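Local atomic coordinates of nucleoside-diphosphate sugar epimerase (SulA family) (Corynebacterium glutamicum, PDB entry 3OH8), a protein that probably acts as an NAD(P)-dependent epimerase or dehydratase on nucleoside-diphosphate sugars, with exact substrate and reaction unknown. Residues T164-T169 / L345-Y350; E227-P232 / R283-A288. All blocks are in the same frame, centred on the assembly; numbering follows the deposited sequence.

Contact 1 of 2, residues T164-T169 / L345-Y350; sequences TAQLQT and LTDIYY
The carboxamide of Q166 reaches across to T346 and D347, NE2 donating to the latter and OE1 facing the former. CG is anti to the backbone N (chi1 -163°), and the chain, extended beyond it, takes the amide to the helix of T346. Q166 NE2 donates to D347 OD1 at 2.8 Å; this acceptor lies close to the amide plane, the N-H...O angle is 153°, and OD1 is met nearly along its C-O axis. Q166 OE1 sits 2.9 Å from T346 OG1, but the threonine hydroxyl also has the carbonyl O of D343 within reach, so its proton may go to either. D347 OD2 forms a salt bridge with R428, which also packs on Q166. Beside this polar group, L167 CD1 makes a CH-pi contact over one face of Y350, 3.7 Å from the ring centroid, while Q166 CG lies 3.6 Å from Y350 CD2. At the ring edge, in plane, is the carbonyl O of Q166, which accepts a 2.7 Å bond from T169 OG1. The segment axes cross at -55°, 10.2 Å apart. Helix 158-169 follows strand 149-153 and a GxxGxxG loop, as in the first beta-alpha unit of NAD(P)-binding Rossmann folds. It meets helix 342-354 beside strand 298-308, which L345 and Y349 touch; helix 25-29 packs on A165, Q166 and T169, and F135 of helix 119-139 meets Y350 edge-to-face.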
ATOM      1  N   THR A 164       7.421   2.458  -1.341  1.00 15.11           N
ATOM      2  CA  THR A 164       8.770   1.931  -1.488  1.00 14.09           C
ATOM      3  C   THR A 164       8.757   0.428  -1.779  1.00 18.36           C
ATOM      4  O   THR A 164       9.415  -0.044  -2.712  1.00 15.11           O
ATOM      5  CB  THR A 164       9.627   2.232  -0.222  1.00 16.83           C
ATOM      6  OG1 THR A 164       9.865   3.648  -0.120  1.00 15.35           O
ATOM      7  CG2 THR A 164      10.960   1.507  -0.290  1.00 13.23           C
ATOM      8  N   ALA A 165       7.994  -0.316  -0.985  1.00 14.96           N
ATOM      9  CA  ALA A 165       7.858  -1.752  -1.196  1.00 14.49           C
ATOM     10  C   ALA A 165       7.259  -2.078  -2.554  1.00 16.39           C
ATOM     11  O   ALA A 165       7.658  -3.053  -3.176  1.00 15.50           O
ATOM     12  CB  ALA A 165       7.021  -2.385  -0.100  1.00 14.20           C
ATOM     13  N   GLN A 166       6.284  -1.290  -3.001  1.00 10.74           N
ATOM     14  CA  GLN A 166       5.638  -1.564  -4.282  1.00 15.30           C
ATOM     15  C   GLN A 166       6.618  -1.344  -5.432  1.00 14.06           C
ATOM     16  O   GLN A 166       6.730  -2.175  -6.322  1.00 15.88           O
ATOM     17  CB  GLN A 166       4.405  -0.666  -4.463  1.00 16.86           C
ATOM     18  CG  GLN A 166       3.433  -1.138  -5.540  1.00 16.32           C
ATOM     19  CD  GLN A 166       2.214  -0.225  -5.622  1.00 19.71           C
ATOM     20  OE1 GLN A 166       2.094   0.729  -4.852  1.00 15.82           O
ATOM     21  NE2 GLN A 166       1.316  -0.506  -6.562  1.00 16.14           N
ATOM     22  N   LEU A 167       7.317  -0.210  -5.409  1.00  8.62           N
ATOM     23  CA  LEU A 167       8.357   0.090  -6.399  1.00 13.77           C
ATOM     24  C   LEU A 167       9.387  -1.036  -6.486  1.00 15.90           C
ATOM     25  O   LEU A 167       9.762  -1.488  -7.573  1.00 15.21           O
ATOM     26  CB  LEU A 167       9.091   1.373  -6.019  1.00 13.48           C
ATOM     27  CG  LEU A 167       8.810   2.698  -6.735  1.00 22.43           C
ATOM     28  CD1 LEU A 167       7.671   2.637  -7.715  1.00 21.07           C
ATOM     29  CD2 LEU A 167       8.612   3.814  -5.726  1.00 11.71           C
ATOM     30  N   GLN A 168       9.876  -1.466  -5.331  1.00 15.08           N
ATOM     31  CA  GLN A 168      10.837  -2.557  -5.319  1.00 17.15           C
ATOM     32  C   GLN A 168      10.255  -3.844  -5.901  1.00 16.88           C
ATOM     33  O   GLN A 168      10.930  -4.535  -6.660  1.00 18.95           O
ATOM     34  CB  GLN A 168      11.400  -2.768  -3.918  1.00 17.11           C
ATOM     35  CG  GLN A 168      12.203  -1.562  -3.440  1.00 16.50           C
ATOM     36  CD  GLN A 168      12.526  -1.621  -1.962  1.00 19.54           C
ATOM     37  OE1 GLN A 168      11.761  -2.170  -1.171  1.00 19.69           O
ATOM     38  NE2 GLN A 168      13.658  -1.044  -1.581  1.00 22.33           N
ATOM     39  N   THR A 169       9.010  -4.184  -5.578  1.00 15.22           N
ATOM     40  CA  THR A 169       8.463  -5.411  -6.179  1.00 17.38           C
ATOM     41  C   THR A 169       8.259  -5.256  -7.686  1.00 21.53           C
ATOM     42  O   THR A 169       8.164  -6.244  -8.416  1.00 16.99           O
ATOM     43  CB  THR A 169       7.149  -5.848  -5.533  1.00 20.08           C
ATOM     44  OG1 THR A 169       6.206  -4.767  -5.599  1.00 19.19           O
ATOM     45  CG2 THR A 169       7.385  -6.223  -4.092  1.00 14.47           C
ATOM     46  N   LEU A 345      -3.840   4.834  -3.222  1.00 11.99           N
ATOM     47  CA  LEU A 345      -2.982   6.004  -3.112  1.00 12.05           C
ATOM     48  C   LEU A 345      -1.572   5.693  -3.626  1.00 15.18           C
ATOM     49  O   LEU A 345      -1.040   6.443  -4.455  1.00 13.65           O
ATOM     50  CB  LEU A 345      -2.941   6.533  -1.678  1.00 13.63           C
ATOM     51  CG  LEU A 345      -2.018   7.735  -1.415  1.00 13.88           C
ATOM     52  CD1 LEU A 345      -2.394   8.904  -2.305  1.00 11.25           C
ATOM     53  CD2 LEU A 345      -2.083   8.158   0.061  1.00 18.57           C
ATOM     54  N   THR A 346      -0.974   4.591  -3.164  1.00 12.54           N
ATOM     55  CA  THR A 346       0.331   4.214  -3.700  1.00 14.51           C
ATOM     56  C   THR A 346       0.268   3.923  -5.211  1.00 12.09           C
ATOM     57  O   THR A 346       1.180   4.312  -5.943  1.00 14.62           O
ATOM     58  CB  THR A 346       1.025   3.066  -2.908  1.00 18.48           C
ATOM     59  OG1 THR A 346       0.250   1.864  -2.990  1.00 21.70           O
ATOM     60  CG2 THR A 346       1.184   3.459  -1.434  1.00 19.60           C
ATOM     61  N   ASP A 347      -0.796   3.258  -5.676  1.00 11.83           N
ATOM     62  CA  ASP A 347      -0.981   3.062  -7.122  1.00 12.49           C
ATOM     63  C   ASP A 347      -0.858   4.390  -7.862  1.00 15.45           C
ATOM     64  O   ASP A 347      -0.232   4.477  -8.924  1.00 11.51           O
ATOM     65  CB  ASP A 347      -2.338   2.436  -7.439  1.00 14.82           C
ATOM     66  CG  ASP A 347      -2.358   0.923  -7.229  1.00 18.22           C
ATOM     67  OD1 ASP A 347      -1.335   0.346  -6.790  1.00 14.73           O
ATOM     68  OD2 ASP A 347      -3.410   0.314  -7.503  1.00 18.51           O
ATOM     69  N   ILE A 348      -1.479   5.428  -7.301  1.00 15.35           N
ATOM     70  CA  ILE A 348      -1.481   6.741  -7.948  1.00 10.46           C
ATOM     71  C   ILE A 348      -0.081   7.341  -7.952  1.00 12.70           C
ATOM     72  O   ILE A 348       0.364   7.881  -8.963  1.00 11.94           O
ATOM     73  CB  ILE A 348      -2.526   7.674  -7.300  1.00 13.77           C
ATOM     74  CG1 ILE A 348      -3.932   7.188  -7.685  1.00 17.04           C
ATOM     75  CG2 ILE A 348      -2.339   9.102  -7.764  1.00 14.02           C
ATOM     76  CD1 ILE A 348      -5.059   7.741  -6.803  1.00 14.49           C
ATOM     77  N   TYR A 349       0.634   7.227  -6.838  1.00  9.02           N
ATOM     78  CA  TYR A 349       2.024   7.683  -6.820  1.00 12.69           C
ATOM     79  C   TYR A 349       2.862   6.932  -7.847  1.00 15.34           C
ATOM     80  O   TYR A 349       3.625   7.526  -8.617  1.00 13.71           O
ATOM     81  CB  TYR A 349       2.636   7.512  -5.422  1.00  7.75           C
ATOM     82  CG  TYR A 349       2.403   8.728  -4.535  1.00 10.67           C
ATOM     83  CD1 TYR A 349       3.183   9.870  -4.674  1.00 13.62           C
ATOM     84  CD2 TYR A 349       1.417   8.719  -3.546  1.00  9.89           C
ATOM     85  CE1 TYR A 349       2.974  10.994  -3.855  1.00 15.94           C
ATOM     86  CE2 TYR A 349       1.203   9.827  -2.733  1.00 18.26           C
ATOM     87  CZ  TYR A 349       1.977  10.962  -2.899  1.00 19.05           C
ATOM     88  OH  TYR A 349       1.762  12.061  -2.086  1.00 19.98           O
ATOM     89  N   TYR A 350       2.720   5.611  -7.830  1.00 17.59           N
ATOM     90  CA  TYR A 350       3.490   4.730  -8.701  1.00 13.48           C
ATOM     91  C   TYR A 350       3.208   5.104 -10.149  1.00 15.98           C
ATOM     92  O   TYR A 350       4.134   5.338 -10.928  1.00 17.40           O
ATOM     93  CB  TYR A 350       3.105   3.281  -8.388  1.00 11.47           C
ATOM     94  CG  TYR A 350       3.996   2.201  -8.961  1.00 12.81           C
ATOM     95  CD1 TYR A 350       4.319   2.175 -10.306  1.00 13.34           C
ATOM     96  CD2 TYR A 350       4.472   1.170  -8.149  1.00 17.28           C
ATOM     97  CE1 TYR A 350       5.124   1.152 -10.834  1.00 18.08           C
ATOM     98  CE2 TYR A 350       5.268   0.154  -8.658  1.00 14.74           C
ATOM     99  CZ  TYR A 350       5.588   0.151 -10.003  1.00 14.18           C
ATOM    100  OH  TYR A 350       6.380  -0.862 -10.504  1.00 14.12           O
TER

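Contact 2 of 2, residues E227-P232 / R283-A288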
ATOM      1  N   GLU A 227       8.474  26.051   7.770  1.00 28.48           N
ATOM      2  CA  GLU A 227       9.780  25.441   7.983  1.00 26.66           C
ATOM      3  C   GLU A 227       9.787  23.927   7.719  1.00 30.66           C
ATOM      4  O   GLU A 227      10.817  23.362   7.364  1.00 30.42           O
ATOM      5  CB  GLU A 227      10.283  25.774   9.398  1.00 30.85           C
ATOM      6  CG  GLU A 227      10.282  27.275   9.701  1.00 27.99           C
ATOM      7  CD  GLU A 227      10.725  27.615  11.124  1.00 32.87           C
ATOM      8  OE1 GLU A 227      11.081  26.691  11.888  1.00 33.50           O
ATOM      9  OE2 GLU A 227      10.718  28.822  11.474  1.00 30.04           O
ATOM     10  N   SER A 228       8.645  23.270   7.882  1.00 31.69           N
ATOM     11  CA  SER A 228       8.604  21.819   7.722  1.00 36.55           C
ATOM     12  C   SER A 228       8.132  21.407   6.330  1.00 36.06           C
ATOM     13  O   SER A 228       8.577  20.390   5.799  1.00 34.40           O
ATOM     14  CB  SER A 228       7.720  21.174   8.796  1.00 43.95           C
ATOM     15  OG  SER A 228       6.371  21.613   8.691  1.00 44.76           O
ATOM     16  N   ARG A 229       7.251  22.211   5.740  1.00 34.58           N
ATOM     17  CA  ARG A 229       6.607  21.853   4.482  1.00 33.40           C
ATOM     18  C   ARG A 229       7.080  22.699   3.314  1.00 29.89           C
ATOM     19  O   ARG A 229       7.523  22.169   2.301  1.00 28.83           O
ATOM     20  CB  ARG A 229       5.086  21.989   4.607  1.00 38.93           C
ATOM     21  CG  ARG A 229       4.305  20.720   4.330  1.00 43.52           C
ATOM     22  CD  ARG A 229       2.996  20.716   5.117  1.00 50.41           C
ATOM     23  NE  ARG A 229       2.407  19.391   5.360  1.00 55.90           N
ATOM     24  CZ  ARG A 229       3.027  18.216   5.226  1.00 59.27           C
ATOM     25  NH1 ARG A 229       4.295  18.140   4.841  1.00 56.87           N
ATOM     26  NH2 ARG A 229       2.364  17.095   5.485  1.00 62.64           N
ATOM     27  N   VAL A 230       6.973  24.017   3.451  1.00 27.00           N
ATOM     28  CA  VAL A 230       7.184  24.909   2.315  1.00 21.64           C
ATOM     29  C   VAL A 230       8.647  25.072   1.905  1.00 16.17           C
ATOM     30  O   VAL A 230       8.986  24.838   0.752  1.00 19.61           O
ATOM     31  CB  VAL A 230       6.515  26.284   2.550  1.00 27.95           C
ATOM     32  CG1 VAL A 230       6.849  27.272   1.425  1.00 26.74           C
ATOM     33  CG2 VAL A 230       5.011  26.103   2.690  1.00 31.28           C
ATOM     34  N   LEU A 231       9.516  25.468   2.834  1.00 16.76           N
ATOM     35  CA  LEU A 231      10.945  25.606   2.520  1.00 20.17           C
ATOM     36  C   LEU A 231      11.632  24.280   2.061  1.00 16.51           C
ATOM     37  O   LEU A 231      12.346  24.251   1.054  1.00 18.13           O
ATOM     38  CB  LEU A 231      11.696  26.238   3.702  1.00 25.31           C
ATOM     39  CG  LEU A 231      12.116  27.724   3.624  1.00 32.39           C
ATOM     40  CD1 LEU A 231      11.215  28.545   2.721  1.00 34.24           C
ATOM     41  CD2 LEU A 231      12.193  28.351   5.007  1.00 29.22           C
ATOM     42  N   PRO A 232      11.420  23.184   2.798  1.00 16.61           N
ATOM     43  CA  PRO A 232      12.074  21.958   2.327  1.00 19.01           C
ATOM     44  C   PRO A 232      11.622  21.563   0.916  1.00 19.86           C
ATOM     45  O   PRO A 232      12.419  21.012   0.142  1.00 20.87           O
ATOM     46  CB  PRO A 232      11.631  20.912   3.351  1.00 18.35           C
ATOM     47  CG  PRO A 232      11.335  21.710   4.611  1.00 16.71           C
ATOM     48  CD  PRO A 232      10.792  23.019   4.125  1.00 16.80           C
ATOM     49  N   ARG A 283      -1.748  25.878  -1.026  1.00 21.84           N
ATOM     50  CA  ARG A 283      -1.331  26.673  -2.183  1.00 24.06           C
ATOM     51  C   ARG A 283       0.171  26.937  -2.119  1.00 22.58           C
ATOM     52  O   ARG A 283       0.878  26.795  -3.118  1.00 22.27           O
ATOM     53  CB  ARG A 283      -2.072  28.027  -2.271  1.00 21.84           C
ATOM     54  CG  ARG A 283      -3.568  27.947  -2.634  1.00 20.17           C
ATOM     55  CD  ARG A 283      -4.149  29.337  -2.966  1.00 18.97           C
ATOM     56  NE  ARG A 283      -4.070  30.269  -1.838  1.00 19.60           N
ATOM     57  CZ  ARG A 283      -5.027  30.424  -0.919  1.00 21.22           C
ATOM     58  NH1 ARG A 283      -6.141  29.700  -0.977  1.00 18.28           N
ATOM     59  NH2 ARG A 283      -4.870  31.296   0.065  1.00 24.37           N
ATOM     60  N   ASP A 284       0.650  27.355  -0.951  1.00 21.13           N
ATOM     61  CA  ASP A 284       2.073  27.644  -0.780  1.00 19.99           C
ATOM     62  C   ASP A 284       2.911  26.379  -0.946  1.00 23.81           C
ATOM     63  O   ASP A 284       3.980  26.394  -1.549  1.00 22.11           O
ATOM     64  CB  ASP A 284       2.324  28.208   0.607  1.00 19.81           C
ATOM     65  CG  ASP A 284       1.711  29.594   0.794  1.00 28.88           C
ATOM     66  OD1 ASP A 284       1.291  30.194  -0.215  1.00 27.53           O
ATOM     67  OD2 ASP A 284       1.650  30.067   1.947  1.00 24.21           O
ATOM     68  N   TRP A 285       2.414  25.285  -0.380  1.00 18.37           N
ATOM     69  CA  TRP A 285       3.101  24.000  -0.447  1.00 19.32           C
ATOM     70  C   TRP A 285       3.277  23.564  -1.910  1.00 19.84           C
ATOM     71  O   TRP A 285       4.358  23.137  -2.330  1.00 20.07           O
ATOM     72  CB  TRP A 285       2.267  22.998   0.346  1.00 16.86           C
ATOM     73  CG  TRP A 285       2.817  21.633   0.533  1.00 19.05           C
ATOM     74  CD1 TRP A 285       4.084  21.195   0.277  1.00 23.72           C
ATOM     75  CD2 TRP A 285       2.093  20.509   1.045  1.00 18.45           C
ATOM     76  NE1 TRP A 285       4.194  19.856   0.597  1.00 21.31           N
ATOM     77  CE2 TRP A 285       2.985  19.414   1.071  1.00 19.50           C
ATOM     78  CE3 TRP A 285       0.775  20.326   1.484  1.00 18.48           C
ATOM     79  CZ2 TRP A 285       2.600  18.143   1.517  1.00 20.15           C
ATOM     80  CZ3 TRP A 285       0.390  19.066   1.920  1.00 23.54           C
ATOM     81  CH2 TRP A 285       1.303  17.986   1.930  1.00 22.49           C
ATOM     82  N   GLU A 286       2.221  23.696  -2.702  1.00 17.34           N
ATOM     83  CA  GLU A 286       2.329  23.402  -4.123  1.00 20.19           C
ATOM     84  C   GLU A 286       3.216  24.407  -4.864  1.00 19.09           C
ATOM     85  O   GLU A 286       4.025  24.034  -5.718  1.00 17.67           O
ATOM     86  CB  GLU A 286       0.934  23.314  -4.747  1.00 20.68           C
ATOM     87  CG  GLU A 286       0.138  22.129  -4.191  1.00 19.50           C
ATOM     88  CD  GLU A 286      -1.201  21.950  -4.871  1.00 23.76           C
ATOM     89  OE1 GLU A 286      -1.459  22.651  -5.872  1.00 21.70           O
ATOM     90  OE2 GLU A 286      -1.998  21.115  -4.398  1.00 19.62           O
ATOM     91  N   HIS A 287       3.082  25.688  -4.535  1.00 21.16           N
ATOM     92  CA  HIS A 287       3.834  26.705  -5.267  1.00 18.26           C
ATOM     93  C   HIS A 287       5.344  26.588  -5.029  1.00 20.77           C
ATOM     94  O   HIS A 287       6.143  27.022  -5.845  1.00 19.49           O
ATOM     95  CB  HIS A 287       3.344  28.119  -4.911  1.00 23.14           C
ATOM     96  CG  HIS A 287       4.077  29.199  -5.647  1.00 30.57           C
ATOM     97  ND1 HIS A 287       4.960  30.057  -5.029  1.00 38.78           N
ATOM     98  CD2 HIS A 287       4.089  29.528  -6.961  1.00 35.50           C
ATOM     99  CE1 HIS A 287       5.470  30.884  -5.926  1.00 35.73           C
ATOM    100  NE2 HIS A 287       4.957  30.583  -7.106  1.00 36.75           N
ATOM    101  N   ALA A 288       5.732  25.990  -3.909  1.00 21.20           N
ATOM    102  CA  ALA A 288       7.141  25.774  -3.622  1.00 23.51           C
ATOM    103  C   ALA A 288       7.849  24.847  -4.627  1.00 19.11           C
ATOM    104  O   ALA A 288       9.081  24.806  -4.656  1.00 19.03           O
ATOM    105  CB  ALA A 288       7.316  25.252  -2.194  1.00 24.27           C
TER
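R229, on a wider pi-type turn at 227-230, lays its side chain over one face of the W285 indole, beginning with its aliphatic part: R229 CG stands 3.8 Å from the centroid of the five-membered ring, a CH-pi contact. The chain runs extended from CG to NE and carries the guanidinium over the CZ2-CH2 side of the six-membered ring, where R229 CZ lies 3.7 Å from W285 CH2. The planes are 11° apart, a near-parallel cation-pi stack in which the N-H groups point outward in the guanidinium plane; NH1 makes a weak hydrogen bond to the carbonyl O of A209. The indole is presented with CG anti to its backbone N (chi1 -175°). At V230 the branches divide: CG2 packs 4.0 Å from D284 CB, while CG1 is 4.2 Å from A288 CB. The same methyl of A288 lies 3.4 Å from the carbonyl O of V230, and the CA atoms of V230 and W285 are 5.0 Å apart. The helix kinks at P232, whose N carries no hydrogen to bond to the turn before. The segment axes lie at 36°. Helices 222-242 and 277-287 belong to the successive connections between parallel strands 204-207, 248-254 and 298-308, as in the Rossmann-like fold.

How the contacts relate
Both contacts pair helices of the epimerase/dehydratase part of the chain, but they share no helix: contact 1 joins 158-169 to 342-354, and contact 2 joins 222-242 to 277-287. Their centres lie about 24 Å apart, and they do not touch. Contact 1 lies near the middle of the chain and is fully buried, whereas contact 2 is about 25 Å from the chain centre and only partly buried. Their chemistry differs too. In contact 1 a buried amide donates to a carboxylate that also has an arginine partner beyond the two segments, alongside an aliphatic-aromatic contact; in contact 2 a charged group stacks on an aromatic face, with apolar contacts beside it and no hydrogen bond between the segments.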